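Local coordinates for protein beta-Ala-His dipeptidase (Homo sapiens, PDB 3DLJ) that hydrolyses Xaa-His dipeptides, most actively carnosine and anserine, as a secreted homodimeric zinc metallopeptidase of the M20 family, at residues 106-111 and 202-207; 150-155 and 169-174. All blocks are in the same frame, centred on the assembly; numbering follows the deposited sequence.

Contact 1: residues 106-111 and 202-207; sequences CFYGHL and IVISDN. With ZN (zinc ion), chain D.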
loop_
_atom_site.group_PDB
_atom_site.type_symbol
_atom_site.label_atom_id
_atom_site.label_comp_id
_atom_site.label_asym_id
_atom_site.label_seq_id
_atom_site.Cartn_x
_atom_site.Cartn_y
_atom_site.Cartn_z
ATOM N N CYS A 106 8.423 17.372 -1.931
ATOM C CA CYS A 106 7.905 16.803 -0.700
ATOM C C CYS A 106 7.791 15.287 -0.778
ATOM O O CYS A 106 7.325 14.745 -1.766
ATOM C CB CYS A 106 6.549 17.429 -0.345
ATOM S SG CYS A 106 5.897 16.929 1.275
ATOM N N PHE A 107 8.211 14.602 0.280
ATOM C CA PHE A 107 8.112 13.140 0.336
ATOM C C PHE A 107 7.100 12.680 1.375
ATOM O O PHE A 107 7.157 13.103 2.517
ATOM C CB PHE A 107 9.478 12.536 0.675
ATOM C CG PHE A 107 9.468 11.039 0.833
ATOM C CD1 PHE A 107 9.609 10.209 -0.271
ATOM C CD2 PHE A 107 9.331 10.464 2.091
ATOM C CE1 PHE A 107 9.608 8.812 -0.113
ATOM C CE2 PHE A 107 9.321 9.079 2.249
ATOM C CZ PHE A 107 9.455 8.255 1.146
ATOM N N TYR A 108 6.208 11.783 0.984
ATOM C CA TYR A 108 5.238 11.210 1.910
ATOM C C TYR A 108 5.624 9.752 2.194
ATOM O O TYR A 108 5.895 8.974 1.263
ATOM C CB TYR A 108 3.770 11.287 1.384
ATOM C CG TYR A 108 2.875 10.319 2.143
ATOM C CD1 TYR A 108 2.219 10.704 3.334
ATOM C CD2 TYR A 108 2.760 8.997 1.734
ATOM C CE1 TYR A 108 1.448 9.776 4.058
ATOM C CE2 TYR A 108 1.999 8.080 2.445
ATOM C CZ TYR A 108 1.363 8.461 3.591
ATOM O OH TYR A 108 0.625 7.517 4.257
ATOM N N GLY A 109 5.644 9.379 3.474
ATOM C CA GLY A 109 5.750 7.951 3.826
ATOM C C GLY A 109 4.993 7.622 5.093
ATOM O O GLY A 109 4.431 8.512 5.713
ATOM N N HIS A 110 4.976 6.351 5.482
ATOM C CA HIS A 110 4.327 5.939 6.752
ATOM C C HIS A 110 5.199 4.954 7.497
ATOM O O HIS A 110 5.881 4.120 6.879
ATOM C CB HIS A 110 2.906 5.372 6.548
ATOM C CG HIS A 110 2.859 4.054 5.816
ATOM N ND1 HIS A 110 2.909 2.833 6.461
ATOM C CD2 HIS A 110 2.743 3.771 4.496
ATOM C CE1 HIS A 110 2.835 1.857 5.573
ATOM N NE2 HIS A 110 2.732 2.399 4.373
ATOM N N LEU A 111 5.203 5.076 8.823
ATOM C CA LEU A 111 6.059 4.231 9.671
ATOM C C LEU A 111 5.278 3.237 10.542
ATOM O O LEU A 111 5.865 2.510 11.342
ATOM C CB LEU A 111 7.028 5.088 10.486
ATOM C CG LEU A 111 8.091 5.751 9.593
ATOM C CD1 LEU A 111 8.869 6.742 10.417
ATOM C CD2 LEU A 111 9.040 4.725 8.994
ATOM N N ILE A 202 5.313 16.138 -5.318
ATOM C CA ILE A 202 5.207 15.192 -4.186
ATOM C C ILE A 202 5.586 13.780 -4.631
ATOM O O ILE A 202 5.164 13.337 -5.686
ATOM C CB ILE A 202 3.781 15.190 -3.547
ATOM C CG1 ILE A 202 3.449 16.576 -2.961
ATOM C CG2 ILE A 202 3.626 14.069 -2.498
ATOM C CD1 ILE A 202 1.962 16.815 -2.685
ATOM N N VAL A 203 6.391 13.096 -3.815
ATOM C CA VAL A 203 6.857 11.738 -4.098
ATOM C C VAL A 203 6.302 10.742 -3.073
ATOM O O VAL A 203 6.219 11.034 -1.878
ATOM C CB VAL A 203 8.422 11.650 -4.092
ATOM C CG1 VAL A 203 8.903 10.194 -4.291
ATOM C CG2 VAL A 203 9.016 12.546 -5.141
ATOM N N ILE A 204 5.901 9.577 -3.570
ATOM C CA ILE A 204 5.508 8.438 -2.741
ATOM C C ILE A 204 6.299 7.247 -3.262
ATOM O O ILE A 204 6.398 7.042 -4.473
ATOM C CB ILE A 204 3.973 8.135 -2.820
ATOM C CG1 ILE A 204 3.133 9.352 -2.376
ATOM C CG2 ILE A 204 3.595 6.832 -2.014
ATOM C CD1 ILE A 204 1.600 9.174 -2.581
ATOM N N SER A 205 6.866 6.472 -2.350
ATOM C CA SER A 205 7.566 5.261 -2.709
ATOM C C SER A 205 7.011 4.110 -1.871
ATOM O O SER A 205 7.580 3.733 -0.840
ATOM C CB SER A 205 9.076 5.439 -2.473
ATOM O OG SER A 205 9.832 4.360 -3.009
ATOM N N ASP A 206 5.895 3.540 -2.303
ATOM C CA ASP A 206 5.262 2.494 -1.516
ATOM C C ASP A 206 4.546 1.520 -2.419
ATOM O O ASP A 206 3.345 1.272 -2.283
ATOM C CB ASP A 206 4.303 3.112 -0.500
ATOM C CG ASP A 206 3.898 2.130 0.615
ATOM O OD1 ASP A 206 4.456 0.997 0.671
ATOM O OD2 ASP A 206 2.995 2.499 1.420
ATOM N N ASN A 207 5.296 0.971 -3.361
ATOM C CA ASN A 207 4.742 0.083 -4.377
ATOM C C ASN A 207 5.845 -0.699 -5.050
ATOM O O ASN A 207 7.031 -0.444 -4.802
ATOM C CB ASN A 207 3.855 0.838 -5.379
ATOM C CG ASN A 207 4.519 2.065 -5.964
ATOM O OD1 ASN A 207 4.899 3.021 -5.259
ATOM N ND2 ASN A 207 4.616 2.071 -7.276
HETATM ZN ZN ZN D . 2.539 1.310 2.756
HETATM O O HOH W 1 6.189 6.465 0.635
#
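H110 and D206 meet at a zinc ion through different first torsions: the imidazole CG of H110 stands between its backbone N and carbonyl carbon (chi1 67°), whereas the carboxylate CG of D206 lies anti to N (chi1 -164°). The two side chains cross at about a right angle, ring and carboxylate planes 50° apart. H110 NE2 binds the zinc at 2.0 Å and D206 OD2 at 1.9 Å, OD2 lying in the imidazole plane at the ring edge. D143 is the third ligand of this zinc; H110 ND1 is hydrogen-bonded to the backbone O of D112, which helps fix the ring rotation with NE2 on the metal. Upstream the two segments pair as parallel strands. V203 N donates to C106 O (2.8 Å) and V203 O accepts from Y108 N (3.0 Å). Beyond this the strands separate, and a water bridges the gap, donating to Y108 O (2.6 Å) and accepting from S205 N. On one face F107 CD1 packs on V203 CG1 (4.1 Å) while S205 CB sits at the edge of the F107 ring; on the other, Y108 CD2 meets I204 CG1. H110 ends strand 104-110 and D206 follows strand 201-204 by two residues, both at the C-terminal side of a parallel pair, as expected for the M20 catalytic domain. Strand 168-174 flanks strand 104-110 on its other edge, and helix 141-160 packs beside F107, S205 and D206.

Contact 2: residues 150-155 and 169-174; sequences AWINAV and IKFIIE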
loop_
_atom_site.group_PDB
_atom_site.type_symbol
_atom_site.label_atom_id
_atom_site.label_comp_id
_atom_site.label_asym_id
_atom_site.label_seq_id
_atom_site.Cartn_x
_atom_site.Cartn_y
_atom_site.Cartn_z
ATOM N N ALA A 150 15.529 4.659 2.688
ATOM C CA ALA A 150 16.288 4.840 1.463
ATOM C C ALA A 150 16.328 6.316 1.042
ATOM O O ALA A 150 17.391 6.822 0.644
ATOM C CB ALA A 150 15.736 3.975 0.351
ATOM N N TRP A 151 15.177 6.982 1.141
ATOM C CA TRP A 151 15.028 8.428 0.927
ATOM C C TRP A 151 15.819 9.226 1.939
ATOM O O TRP A 151 16.590 10.120 1.560
ATOM C CB TRP A 151 13.531 8.843 0.985
ATOM C CG TRP A 151 13.270 10.305 0.703
ATOM C CD1 TRP A 151 13.243 11.324 1.620
ATOM C CD2 TRP A 151 12.987 10.920 -0.579
ATOM N NE1 TRP A 151 12.979 12.528 0.993
ATOM C CE2 TRP A 151 12.798 12.309 -0.346
ATOM C CE3 TRP A 151 12.850 10.431 -1.892
ATOM C CZ2 TRP A 151 12.492 13.216 -1.378
ATOM C CZ3 TRP A 151 12.542 11.344 -2.926
ATOM C CH2 TRP A 151 12.369 12.711 -2.655
ATOM N N ILE A 152 15.640 8.899 3.225
ATOM C CA ILE A 152 16.377 9.570 4.307
ATOM C C ILE A 152 17.894 9.354 4.194
ATOM O O ILE A 152 18.684 10.285 4.419
ATOM C CB ILE A 152 15.856 9.162 5.722
ATOM C CG1 ILE A 152 14.516 9.854 6.021
ATOM C CG2 ILE A 152 16.910 9.472 6.813
ATOM C CD1 ILE A 152 13.728 9.261 7.215
ATOM N N ASN A 153 18.298 8.129 3.864
ATOM C CA ASN A 153 19.711 7.799 3.715
ATOM C C ASN A 153 20.346 8.558 2.542
ATOM O O ASN A 153 21.436 9.067 2.692
ATOM C CB ASN A 153 19.927 6.276 3.594
ATOM C CG ASN A 153 19.580 5.511 4.893
ATOM O OD1 ASN A 153 19.547 6.080 5.955
ATOM N ND2 ASN A 153 19.333 4.217 4.784
ATOM N N ALA A 154 19.664 8.636 1.388
ATOM C CA ALA A 154 20.092 9.509 0.279
ATOM C C ALA A 154 20.410 10.956 0.723
ATOM O O ALA A 154 21.473 11.501 0.384
ATOM C CB ALA A 154 19.059 9.501 -0.876
ATOM N N VAL A 155 19.479 11.576 1.441
ATOM C CA VAL A 155 19.679 12.923 1.991
ATOM C C VAL A 155 20.902 12.972 2.898
ATOM O O VAL A 155 21.692 13.907 2.827
ATOM C CB VAL A 155 18.443 13.431 2.790
ATOM C CG1 VAL A 155 18.786 14.728 3.516
ATOM C CG2 VAL A 155 17.263 13.659 1.878
ATOM N N ILE A 169 13.840 20.017 0.547
ATOM C CA ILE A 169 13.114 18.779 0.759
ATOM C C ILE A 169 12.194 18.906 1.946
ATOM O O ILE A 169 12.595 19.318 3.038
ATOM C CB ILE A 169 14.066 17.567 0.939
ATOM C CG1 ILE A 169 14.889 17.366 -0.347
ATOM C CG2 ILE A 169 13.271 16.291 1.293
ATOM C CD1 ILE A 169 15.857 16.191 -0.291
ATOM N N LYS A 170 10.941 18.566 1.692
ATOM C CA LYS A 170 9.949 18.460 2.722
ATOM C C LYS A 170 9.581 16.986 2.954
ATOM O O LYS A 170 9.634 16.149 2.034
ATOM C CB LYS A 170 8.736 19.344 2.392
ATOM C CG LYS A 170 9.022 20.842 2.574
ATOM C CD LYS A 170 7.785 21.735 2.497
ATOM C CE LYS A 170 8.077 23.083 3.158
ATOM N NZ LYS A 170 7.180 24.230 2.750
ATOM N N PHE A 171 9.256 16.666 4.205
ATOM C CA PHE A 171 8.816 15.314 4.559
ATOM C C PHE A 171 7.481 15.417 5.256
ATOM O O PHE A 171 7.316 16.233 6.176
ATOM C CB PHE A 171 9.807 14.617 5.512
ATOM C CG PHE A 171 11.277 14.765 5.134
ATOM C CD1 PHE A 171 11.963 15.964 5.358
ATOM C CD2 PHE A 171 11.985 13.678 4.632
ATOM C CE1 PHE A 171 13.307 16.090 5.059
ATOM C CE2 PHE A 171 13.336 13.791 4.328
ATOM C CZ PHE A 171 14.005 14.997 4.531
ATOM N N ILE A 172 6.520 14.617 4.807
ATOM C CA ILE A 172 5.294 14.352 5.589
ATOM C C ILE A 172 5.184 12.841 5.896
ATOM O O ILE A 172 4.922 12.038 4.998
ATOM C CB ILE A 172 4.001 14.914 4.915
ATOM C CG1 ILE A 172 2.759 14.585 5.748
ATOM C CG2 ILE A 172 3.838 14.429 3.448
ATOM C CD1 ILE A 172 1.482 15.158 5.178
ATOM N N ILE A 173 5.426 12.469 7.153
ATOM C CA ILE A 173 5.427 11.060 7.539
ATOM C C ILE A 173 4.401 10.805 8.636
ATOM O O ILE A 173 4.432 11.445 9.698
ATOM C CB ILE A 173 6.834 10.559 8.033
ATOM C CG1 ILE A 173 8.008 11.049 7.145
ATOM C CG2 ILE A 173 6.833 9.066 8.240
ATOM C CD1 ILE A 173 8.079 10.525 5.712
ATOM N N GLU A 174 3.497 9.863 8.374
ATOM C CA GLU A 174 2.426 9.526 9.315
ATOM C C GLU A 174 2.620 8.142 9.915
ATOM O O GLU A 174 3.478 7.353 9.459
ATOM C CB GLU A 174 1.054 9.616 8.634
ATOM C CG GLU A 174 0.787 8.560 7.558
ATOM C CD GLU A 174 -0.702 8.317 7.321
ATOM O OE1 GLU A 174 -1.506 8.551 8.247
ATOM O OE2 GLU A 174 -1.071 7.877 6.211
#
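W151 meets F171 and I169 with the pyrrole edge of its indole, CG standing anti to the backbone N (chi1 -177°). F171 CE2 lies in the indole plane, 3.6 Å from W151 NE1 and 3.7 Å from W151 CD1; the two ring planes stand at 87°. Alongside, I169 CG2 approaches the same edge, 3.8 Å from W151 NE1, the two side chains sliding past each other in opposite directions. That methyl also lies over one face of the F171 ring, offset toward its rim, and so fills the corner between the two aromatic groups. One residue on, I152 adds a looser touch, its CG1 4.4 Å from F171 CE2. Helix and strand run roughly antiparallel (153°), the axes of the short segments 11.6 Å apart; helix 141-160 and strand 168-174 are the helix and second strand of a beta-alpha-beta crossover from strand 104-110, within the M20 catalytic domain. A turn further along the helix, V155 reaches tip to tip with I169, CG2 to CD1 at 3.6 Å, and brings the same CG2 to the edge of the F171 ring near CZ. F478 of helix 464-482 packs against V155 and I169 and meets the W151 ring edge-to-face.

In the fold
Both contacts reach the same mixed sheet, their centres about 8 Å apart, and contact 2 is nested along the chain within the loop closed by contact 1: strand 104-110, helix 141-160, strand 168-174, strand 201-204. Strand 104-110 lies between the other two strands, its F107 N hydrogen-bonded to K170 O (2.7 Å). F107 stacks on W151 on the helix side, while Y108 OH is hydrogen-bonded to E174 OE2, so the contacts touch on both faces of the strand. The W151 side chain of contact 2 lies about 13 Å from a zinc ion. D143, in the first turn of helix 141-160, binds both zinc ions, so the helix of contact 2 also carries a ligand of the contact 1 metal site.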